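Local coordinates for hypothetical protein (PDB 3I3F) that is of unknown function but forms a trimer and belongs to the YjgF-like (endoribonuclease L-PSP) family, some of whose members act on small metabolites, at residues L57-Q60 against T61-T64; N102-Y105 against R106-F109; T91-S94 against D95-A99; Q63-D66 against N67-K70. One frame throughout, in Å; residues are numbered along the deposited sequence. Where two conformers were deposited one is given.

Interaction 1: residues L57-Q60 against T61-T64; sequences LEEQ and TRQT
Glu58 and Arg62 run side by side along one flank of a helix, their chains pointing the same way, so that the carboxylate arrives at the edge of the guanidinium and near its plane. Arg62 is modelled in two positions; in one of them the two flat groups are turned 32° against each other and a single oxygen, Glu58 OE2, faces both Arg62 NE and Arg62 NH2 at 3.4 Å each, a forked salt bridge that is weak and doubtful. The same oxygen has a second cationic partner in Arg100 of helix 95-108, which probably favours the charged form of the acid.

All eight residues belong to helix 56-74, one of the two helices packed against the sheet in this YjgF-like fold, and two threonines show how such a helix absorbs hydroxyls on its buried side. Thr61 OG1 donates to Leu57 O at 2.7 Å, while Thr61 N reaches the same oxygen from the opposite face of the carbonyl plane at 2.9 Å. Thr64 repeats the pattern one turn on, its OG1 lying 2.8 Å from Gln60 O. In both, OG1 sits beside the backbone N (chi1 -62° in Thr61), which folds the hydroxyl back over the preceding turn. Leu57 crosses Thr61 with CD2 3.5 Å from OG1. Gln60 sends its amide elsewhere, giving OE1 to Leu130 N and NE2 to the carbonyls of His54 and Gly128.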
loop_
_atom_site.group_PDB
_atom_site.type_symbol
_atom_site.label_atom_id
_atom_site.label_comp_id
_atom_site.label_asym_id
_atom_site.label_seq_id
_atom_site.Cartn_x
_atom_site.Cartn_y
_atom_site.Cartn_z
ATOM N N LEU A 57 -13.841 11.209 -15.322
ATOM C CA LEU A 57 -12.618 11.220 -14.524
ATOM C C LEU A 57 -12.521 12.459 -13.638
ATOM O O LEU A 57 -12.198 12.356 -12.458
ATOM C CB LEU A 57 -11.394 11.129 -15.448
ATOM C CG LEU A 57 -9.984 11.111 -14.840
ATOM C CD1 LEU A 57 -9.508 12.522 -14.489
ATOM C CD2 LEU A 57 -9.901 10.185 -13.629
ATOM N N GLU A 58 -12.811 13.625 -14.205
ATOM C CA GLU A 58 -12.653 14.881 -13.477
ATOM C C GLU A 58 -13.548 14.960 -12.237
ATOM O O GLU A 58 -13.066 15.241 -11.140
ATOM C CB GLU A 58 -12.903 16.077 -14.400
ATOM C CG GLU A 58 -12.847 17.421 -13.688
ATOM C CD GLU A 58 -12.561 18.589 -14.615
ATOM O OE1 GLU A 58 -12.393 18.387 -15.837
ATOM O OE2 GLU A 58 -12.496 19.727 -14.106
ATOM N N GLU A 59 -14.843 14.707 -12.410
ATOM C CA GLU A 59 -15.785 14.799 -11.295
ATOM C C GLU A 59 -15.565 13.701 -10.251
ATOM O O GLU A 59 -15.725 13.947 -9.056
ATOM C CB GLU A 59 -17.231 14.800 -11.800
ATOM C CG GLU A 59 -17.579 16.011 -12.672
ATOM C CD GLU A 59 -17.370 17.344 -11.966
ATOM O OE1 GLU A 59 -17.658 17.437 -10.754
ATOM O OE2 GLU A 59 -16.918 18.304 -12.627
ATOM N N GLN A 60 -15.188 12.502 -10.689
ATOM C CA GLN A 60 -14.819 11.447 -9.740
ATOM C C GLN A 60 -13.578 11.834 -8.940
ATOM O O GLN A 60 -13.510 11.576 -7.739
ATOM C CB GLN A 60 -14.593 10.105 -10.442
ATOM C CG GLN A 60 -15.880 9.420 -10.871
ATOM C CD GLN A 60 -15.669 7.997 -11.362
ATOM O OE1 GLN A 60 -14.708 7.326 -10.982
ATOM N NE2 GLN A 60 -16.581 7.526 -12.205
ATOM N N THR A 61 -12.608 12.462 -9.602
ATOM C CA THR A 61 -11.381 12.896 -8.939
ATOM C C THR A 61 -11.665 13.970 -7.890
ATOM O O THR A 61 -11.185 13.875 -6.761
ATOM C CB THR A 61 -10.343 13.412 -9.955
ATOM O OG1 THR A 61 -9.988 12.347 -10.846
ATOM C CG2 THR A 61 -9.090 13.917 -9.250
ATOM N N ARG A 62 -12.458 14.977 -8.251
ATOM C CA ARG A 62 -12.802 16.049 -7.318
ATOM C C ARG A 62 -13.566 15.506 -6.109
ATOM O O ARG A 62 -13.298 15.891 -4.973
ATOM C CB ARG A 62 -13.623 17.136 -8.019
ATOM C CG ARG A 62 -12.835 17.942 -9.043
ATOM C CD ARG A 62 -13.698 19.009 -9.702
ATOM N NE ARG A 62 -12.962 19.779 -10.702
ATOM C CZ ARG A 62 -12.166 20.807 -10.418
ATOM N NH1 ARG A 62 -12.000 21.190 -9.160
ATOM N NH2 ARG A 62 -11.537 21.454 -11.392
ATOM N N GLN A 63 -14.515 14.606 -6.359
ATOM C CA GLN A 63 -15.301 14.005 -5.283
ATOM C C GLN A 63 -14.433 13.136 -4.366
ATOM O O GLN A 63 -14.613 13.149 -3.149
ATOM C CB GLN A 63 -16.464 13.186 -5.852
ATOM C CG GLN A 63 -17.409 12.617 -4.797
ATOM C CD GLN A 63 -18.160 13.700 -4.048
ATOM O OE1 GLN A 63 -18.893 14.483 -4.649
ATOM N NE2 GLN A 63 -17.982 13.749 -2.733
ATOM N N THR A 64 -13.496 12.394 -4.952
ATOM C CA THR A 64 -12.589 11.546 -4.179
ATOM C C THR A 64 -11.778 12.360 -3.174
ATOM O O THR A 64 -11.695 11.997 -2.002
ATOM C CB THR A 64 -11.632 10.758 -5.097
ATOM O OG1 THR A 64 -12.388 9.855 -5.910
ATOM C CG2 THR A 64 -10.620 9.961 -4.278
#

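Interaction 2: residues N102-Y105 against R106-F109; sequences NELY and REVF
Arg106 N bonds to Asn102 O at 3.0 Å and Phe109 N to Tyr105 O at 3.0 Å, two regular i to i+4 backbone bonds in the last turns of helix 95-108, the second nearly straight at 173°; this is the helix of a beta-alpha-beta unit between strands 82-90 and 117-123. Between them the turn is less regular: Val108 N lies 3.2 Å from Leu104 O and makes a weak second bond to Tyr105 O, while Glu107 N divides weakly between Glu103 O and Leu104 O. A water donates to Leu104 O at 2.9 Å and, weakly, to Glu107 OE1.

The Arg106 chain bends at chi3 (-64°) and folds back over its own helix, laying one guanidinium face across Asn102 O, 3.5 Å above the centre of the plane. Its NH1 bonds to Asn28 of the second subunit, tying the helix to the trimer interface; Asn102 OD1 accepts from Arg118, a residue of a pocket that holds pentanoic acid, whose guanidinium also forms a cation-pi contact with Tyr105.

Farther along, the rings of Tyr105 and Phe109 meet obliquely, their planes at 41° and their centroids 4.8 Å apart. Phe109 CD2 rests over one face of the tyrosine, toward its rim, 3.5 Å from Tyr105 CZ.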
loop_
_atom_site.group_PDB
_atom_site.type_symbol
_atom_site.label_atom_id
_atom_site.label_comp_id
_atom_site.label_asym_id
_atom_site.label_seq_id
_atom_site.Cartn_x
_atom_site.Cartn_y
_atom_site.Cartn_z
ATOM N N ASN A 102 -3.765 14.279 -12.993
ATOM C CA ASN A 102 -2.603 14.935 -12.387
ATOM C C ASN A 102 -2.739 16.456 -12.318
ATOM O O ASN A 102 -2.284 17.075 -11.358
ATOM C CB ASN A 102 -1.310 14.526 -13.097
ATOM C CG ASN A 102 -0.905 13.101 -12.778
ATOM O OD1 ASN A 102 -0.972 12.671 -11.623
ATOM N ND2 ASN A 102 -0.486 12.359 -13.796
ATOM N N GLU A 103 -3.384 17.050 -13.318
ATOM C CA GLU A 103 -3.686 18.480 -13.277
ATOM C C GLU A 103 -4.570 18.800 -12.073
ATOM O O GLU A 103 -4.304 19.750 -11.336
ATOM C CB GLU A 103 -4.383 18.928 -14.564
ATOM C CG GLU A 103 -3.503 18.831 -15.801
ATOM C CD GLU A 103 -4.243 19.098 -17.102
ATOM O OE1 GLU A 103 -5.490 19.185 -17.097
ATOM O OE2 GLU A 103 -3.565 19.209 -18.145
ATOM N N LEU A 104 -5.614 17.996 -11.877
ATOM C CA LEU A 104 -6.523 18.165 -10.741
ATOM C C LEU A 104 -5.822 17.874 -9.413
ATOM O O LEU A 104 -6.056 18.559 -8.418
ATOM C CB LEU A 104 -7.746 17.257 -10.895
ATOM C CG LEU A 104 -8.658 17.596 -12.074
ATOM C CD1 LEU A 104 -9.574 16.428 -12.393
ATOM C CD2 LEU A 104 -9.460 18.857 -11.782
ATOM N N TYR A 105 -4.959 16.861 -9.411
ATOM C CA TYR A 105 -4.177 16.506 -8.228
ATOM C C TYR A 105 -3.350 17.693 -7.737
ATOM O O TYR A 105 -3.280 17.959 -6.536
ATOM C CB TYR A 105 -3.252 15.329 -8.548
ATOM C CG TYR A 105 -2.523 14.778 -7.349
ATOM C CD1 TYR A 105 -3.114 13.815 -6.539
ATOM C CD2 TYR A 105 -1.240 15.211 -7.028
ATOM C CE1 TYR A 105 -2.450 13.297 -5.437
ATOM C CE2 TYR A 105 -0.568 14.699 -5.929
ATOM C CZ TYR A 105 -1.180 13.741 -5.136
ATOM O OH TYR A 105 -0.525 13.221 -4.042
ATOM N N ARG A 106 -2.736 18.413 -8.675
ATOM C CA ARG A 106 -1.923 19.578 -8.338
ATOM C C ARG A 106 -2.751 20.768 -7.842
ATOM O O ARG A 106 -2.206 21.670 -7.214
ATOM C CB ARG A 106 -1.048 19.989 -9.526
ATOM C CG ARG A 106 0.090 19.016 -9.809
ATOM C CD ARG A 106 1.048 19.570 -10.850
ATOM N NE ARG A 106 0.407 19.736 -12.155
ATOM C CZ ARG A 106 0.361 18.815 -13.119
ATOM N NH1 ARG A 106 0.920 17.620 -12.959
ATOM N NH2 ARG A 106 -0.258 19.094 -14.260
ATOM N N GLU A 107 -4.051 20.779 -8.132
ATOM C CA GLU A 107 -4.958 21.783 -7.563
ATOM C C GLU A 107 -5.327 21.459 -6.115
ATOM O O GLU A 107 -5.696 22.350 -5.354
ATOM C CB GLU A 107 -6.232 21.910 -8.403
ATOM C CG GLU A 107 -6.001 22.469 -9.795
ATOM C CD GLU A 107 -7.275 22.557 -10.623
ATOM O OE1 GLU A 107 -8.352 22.161 -10.128
ATOM O OE2 GLU A 107 -7.196 23.033 -11.775
ATOM N N VAL A 108 -5.242 20.184 -5.740
ATOM C CA VAL A 108 -5.498 19.766 -4.362
ATOM C C VAL A 108 -4.249 19.977 -3.513
ATOM O O VAL A 108 -4.323 20.517 -2.408
ATOM C CB VAL A 108 -5.931 18.288 -4.297
ATOM C CG1 VAL A 108 -6.096 17.841 -2.848
ATOM C CG2 VAL A 108 -7.223 18.084 -5.075
ATOM N N PHE A 109 -3.108 19.543 -4.043
ATOM C CA PHE A 109 -1.809 19.729 -3.400
ATOM C C PHE A 109 -1.044 20.772 -4.217
ATOM O O PHE A 109 -0.290 20.434 -5.132
ATOM C CB PHE A 109 -1.076 18.388 -3.315
ATOM C CG PHE A 109 -1.872 17.319 -2.613
ATOM C CD1 PHE A 109 -1.904 17.263 -1.226
ATOM C CD2 PHE A 109 -2.611 16.392 -3.334
ATOM C CE1 PHE A 109 -2.647 16.292 -0.570
ATOM C CE2 PHE A 109 -3.358 15.413 -2.684
ATOM C CZ PHE A 109 -3.374 15.367 -1.299
HETATM O O HOH W 1 -8.809 19.469 -8.143
#

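Interaction 3: residues T91-S94 against D95-A99; sequences TSLS and DSEEA
Ser94 and Glu97 exchange hydrogen bonds at the start of helix 95-108, a worked case of the capping box. Asp95 opens the first turn with its side chain directed away from the loop, and Ser96 follows with its CB 3.8 Å from Ser94 OG.

At Glu97 the reciprocal pair closes. Its backbone N donates to Ser94 OG over 3.1 Å, while its side chain swings back so that OE1 accepts from Ser94 N at 2.9 Å in a nearly straight bond (169°), using the lone pair that faces away from OE2. Serine can serve as the N-cap because OG lies between its own backbone N and carbonyl carbon (chi1 67°), a position from which it looks into the first turn. The two bonds give partners to the N-H groups of Ser94 and Glu97. A water donates to Glu97 OE1 at 2.7 Å and also to Ser92 O, extending the cap into the loop. Leu93 crosses the glutamate at about a right angle, its CD2 3.7 Å from OE1, placing a methyl group beside the carboxylate.

Glu98 then starts the regular backbone ladder with its N 3.1 Å from Ser94 O; its carboxylate pairs with Arg122, which also donates to Leu93 O. The cap follows strand 82-90, leans on strand 117-123 through Arg122, sets Leu93 against Leu130 in the loop before strand 131-139, and meets Leu57 of helix 56-74 at Glu97 O.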
loop_
_atom_site.group_PDB
_atom_site.type_symbol
_atom_site.label_atom_id
_atom_site.label_comp_id
_atom_site.label_asym_id
_atom_site.label_seq_id
_atom_site.Cartn_x
_atom_site.Cartn_y
_atom_site.Cartn_z
ATOM N N THR A 91 -7.478 0.936 -15.687
ATOM C CA THR A 91 -6.781 0.517 -16.901
ATOM C C THR A 91 -7.462 1.078 -18.156
ATOM O O THR A 91 -6.826 1.214 -19.201
ATOM C CB THR A 91 -6.702 -1.019 -17.002
ATOM O OG1 THR A 91 -7.998 -1.583 -16.769
ATOM C CG2 THR A 91 -5.724 -1.571 -15.978
ATOM N N SER A 92 -8.748 1.412 -18.042
ATOM C CA SER A 92 -9.522 1.965 -19.157
ATOM C C SER A 92 -9.204 3.426 -19.509
ATOM O O SER A 92 -9.605 3.897 -20.574
ATOM C CB SER A 92 -11.022 1.841 -18.860
ATOM O OG SER A 92 -11.420 2.728 -17.825
ATOM N N LEU A 93 -8.505 4.146 -18.630
ATOM C CA LEU A 93 -8.261 5.575 -18.847
ATOM C C LEU A 93 -7.359 5.846 -20.048
ATOM O O LEU A 93 -6.394 5.118 -20.290
ATOM C CB LEU A 93 -7.644 6.233 -17.606
ATOM C CG LEU A 93 -8.471 6.314 -16.321
ATOM C CD1 LEU A 93 -7.829 7.315 -15.371
ATOM C CD2 LEU A 93 -9.918 6.698 -16.592
ATOM N N SER A 94 -7.681 6.904 -20.786
ATOM C CA SER A 94 -6.829 7.394 -21.867
ATOM C C SER A 94 -5.652 8.170 -21.292
ATOM O O SER A 94 -5.617 8.464 -20.095
ATOM C CB SER A 94 -7.626 8.311 -22.794
ATOM O OG SER A 94 -8.002 9.504 -22.121
ATOM N N ASP A 95 -4.700 8.520 -22.153
ATOM C CA ASP A 95 -3.577 9.371 -21.756
ATOM C C ASP A 95 -4.070 10.732 -21.271
ATOM O O ASP A 95 -3.533 11.283 -20.310
ATOM C CB ASP A 95 -2.596 9.566 -22.920
ATOM C CG ASP A 95 -1.840 8.297 -23.277
ATOM O OD1 ASP A 95 -1.999 7.275 -22.577
ATOM O OD2 ASP A 95 -1.078 8.328 -24.266
ATOM N N SER A 96 -5.089 11.270 -21.939
ATOM C CA SER A 96 -5.664 12.560 -21.559
ATOM C C SER A 96 -6.323 12.502 -20.182
ATOM O O SER A 96 -6.194 13.434 -19.390
ATOM C CB SER A 96 -6.684 13.033 -22.598
ATOM O OG SER A 96 -6.048 13.360 -23.822
ATOM N N GLU A 97 -7.029 11.408 -19.903
ATOM C CA GLU A 97 -7.692 11.242 -18.610
ATOM C C GLU A 97 -6.677 11.139 -17.470
ATOM O O GLU A 97 -6.870 11.751 -16.418
ATOM C CB GLU A 97 -8.626 10.028 -18.627
ATOM C CG GLU A 97 -9.911 10.276 -19.408
ATOM C CD GLU A 97 -10.758 9.029 -19.574
ATOM O OE1 GLU A 97 -10.218 7.994 -20.014
ATOM O OE2 GLU A 97 -11.971 9.089 -19.277
ATOM N N GLU A 98 -5.595 10.390 -17.684
ATOM C CA GLU A 98 -4.517 10.312 -16.694
ATOM C C GLU A 98 -3.865 11.678 -16.482
ATOM O O GLU A 98 -3.594 12.068 -15.346
ATOM C CB GLU A 98 -3.455 9.281 -17.094
ATOM C CG GLU A 98 -2.230 9.288 -16.170
ATOM C CD GLU A 98 -1.373 8.037 -16.262
ATOM O OE1 GLU A 98 -1.683 7.135 -17.069
ATOM O OE2 GLU A 98 -0.375 7.958 -15.510
ATOM N N ALA A 99 -3.618 12.402 -17.571
ATOM C CA ALA A 99 -3.029 13.736 -17.483
ATOM C C ALA A 99 -3.959 14.700 -16.755
ATOM O O ALA A 99 -3.501 15.513 -15.954
ATOM C CB ALA A 99 -2.685 14.272 -18.872
HETATM O O HOH W 2 -11.383 6.132 -21.587
#

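Interaction 4: residues Q63-D66 against N67-K70; sequences QTFD and NIRK
Asp66 pairs with both Arg69 and Lys70, one carboxylate oxygen to each. OD1 takes a hydrogen bond from Arg69 NH2 at 3.0 Å, meeting the guanidinium at its edge, and OD2 takes one from Lys70 NZ at 3.1 Å; both oxygens are approached on the syn side, out of the carboxylate plane. With CG anti to the backbone N (chi1 -168°), the acid reaches forward to residues one turn on. Each cation has a further partner, Glu73 for Arg69 and Asp22 for Lys70, so the network is probably fully charged.

Two waters bridge its edges: one accepts from Arg69 NE and donates to Asp66 OD1, the other donates to Asp66 OD2 and Asn67 OD1.

Among the neutral groups, Gln63 bends at chi2 and gives NE2 to Asn67 OD1 at 2.9 Å. The acceptor lies in the glutamine amide plane, yet the donor stands 41° out of the asparagine carbonyl plane. Asn67 ND2 bonds to Ile47 O.

The apolar contact is Phe65 beside Ile68, their CD1 atoms 3.8 Å apart. Both pack on Val133 of strand 131-139. The result is an amphipathic helix, with i to i+3 and i to i+4 salt bridges and apolar residues laid on the sheet of a YjgF-like fold.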
loop_
_atom_site.group_PDB
_atom_site.type_symbol
_atom_site.label_atom_id
_atom_site.label_comp_id
_atom_site.label_asym_id
_atom_site.label_seq_id
_atom_site.Cartn_x
_atom_site.Cartn_y
_atom_site.Cartn_z
ATOM N N GLN A 63 -14.515 14.606 -6.359
ATOM C CA GLN A 63 -15.301 14.005 -5.283
ATOM C C GLN A 63 -14.433 13.136 -4.366
ATOM O O GLN A 63 -14.613 13.149 -3.149
ATOM C CB GLN A 63 -16.464 13.186 -5.852
ATOM C CG GLN A 63 -17.409 12.617 -4.797
ATOM C CD GLN A 63 -18.160 13.700 -4.048
ATOM O OE1 GLN A 63 -18.893 14.483 -4.649
ATOM N NE2 GLN A 63 -17.982 13.749 -2.733
ATOM N N THR A 64 -13.496 12.394 -4.952
ATOM C CA THR A 64 -12.589 11.546 -4.179
ATOM C C THR A 64 -11.778 12.360 -3.174
ATOM O O THR A 64 -11.695 11.997 -2.002
ATOM C CB THR A 64 -11.632 10.758 -5.097
ATOM O OG1 THR A 64 -12.388 9.855 -5.910
ATOM C CG2 THR A 64 -10.620 9.961 -4.278
ATOM N N PHE A 65 -11.192 13.464 -3.625
ATOM C CA PHE A 65 -10.373 14.277 -2.731
ATOM C C PHE A 65 -11.200 15.115 -1.759
ATOM O O PHE A 65 -10.730 15.425 -0.667
ATOM C CB PHE A 65 -9.366 15.117 -3.520
ATOM C CG PHE A 65 -8.207 14.309 -4.027
ATOM C CD1 PHE A 65 -7.248 13.833 -3.141
ATOM C CD2 PHE A 65 -8.096 13.981 -5.369
ATOM C CE1 PHE A 65 -6.186 13.067 -3.588
ATOM C CE2 PHE A 65 -7.031 13.215 -5.825
ATOM C CZ PHE A 65 -6.079 12.753 -4.930
ATOM N N ASP A 66 -12.433 15.449 -2.134
ATOM C CA ASP A 66 -13.369 16.066 -1.192
ATOM C C ASP A 66 -13.691 15.093 -0.054
ATOM O O ASP A 66 -13.695 15.482 1.112
ATOM C CB ASP A 66 -14.658 16.504 -1.897
ATOM C CG ASP A 66 -15.520 17.410 -1.031
ATOM O OD1 ASP A 66 -14.994 18.417 -0.511
ATOM O OD2 ASP A 66 -16.725 17.119 -0.884
ATOM N N ASN A 67 -13.951 13.832 -0.402
ATOM C CA ASN A 67 -14.166 12.779 0.597
ATOM C C ASN A 67 -12.972 12.637 1.539
ATOM O O ASN A 67 -13.136 12.574 2.758
ATOM C CB ASN A 67 -14.440 11.428 -0.077
ATOM C CG ASN A 67 -15.787 11.375 -0.782
ATOM O OD1 ASN A 67 -16.643 12.241 -0.595
ATOM N ND2 ASN A 67 -15.981 10.343 -1.593
ATOM N N ILE A 68 -11.772 12.592 0.966
ATOM C CA ILE A 68 -10.541 12.487 1.748
ATOM C C ILE A 68 -10.370 13.687 2.680
ATOM O O ILE A 68 -10.064 13.519 3.860
ATOM C CB ILE A 68 -9.303 12.344 0.832
ATOM C CG1 ILE A 68 -9.309 10.974 0.150
ATOM C CG2 ILE A 68 -8.015 12.516 1.628
ATOM C CD1 ILE A 68 -8.341 10.852 -1.002
ATOM N N ARG A 69 -10.586 14.893 2.157
ATOM C CA ARG A 69 -10.481 16.111 2.964
ATOM C C ARG A 69 -11.440 16.073 4.156
ATOM O O ARG A 69 -11.039 16.341 5.288
ATOM C CB ARG A 69 -10.768 17.352 2.112
ATOM C CG ARG A 69 -10.602 18.679 2.860
ATOM C CD ARG A 69 -11.076 19.871 2.036
ATOM N NE ARG A 69 -12.496 19.782 1.692
ATOM C CZ ARG A 69 -13.509 20.050 2.518
ATOM N NH1 ARG A 69 -13.292 20.436 3.774
ATOM N NH2 ARG A 69 -14.759 19.931 2.083
ATOM N N LYS A 70 -12.701 15.741 3.894
ATOM C CA LYS A 70 -13.716 15.695 4.946
ATOM C C LYS A 70 -13.398 14.638 6.003
ATOM O O LYS A 70 -13.526 14.898 7.197
ATOM C CB LYS A 70 -15.104 15.449 4.352
ATOM C CG LYS A 70 -15.665 16.639 3.593
ATOM C CD LYS A 70 -17.053 16.344 3.062
ATOM C CE LYS A 70 -17.578 17.487 2.212
ATOM N NZ LYS A 70 -18.764 17.080 1.406
HETATM O O HOH W 3 -17.368 14.687 0.135
HETATM O O HOH W 4 -12.558 19.566 -0.979
#

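How the interactions relate
Interactions 1 and 4 follow one another on helix 56-74 and share Gln63 and Thr64, whereas interactions 3 and 2 mark the beginning and end of helix 95-108. Interaction 3 is the surface contact, a polar cap with its centre about 18 Å from the centre of the chain; interaction 4, its centre about 6 Å from that point, joins a charged flank to a buried apolar one. The two helices meet where interaction 2 touches interactions 1 and 4: Leu104 packs on Glu58 and Thr61 of interaction 1, and Tyr105 and Phe109 on Phe65 of interaction 4. Leu57 touches Leu93 in interaction 3. Interactions 2 and 3 also contact the second subunit, while 1 and 4 stay within the chain.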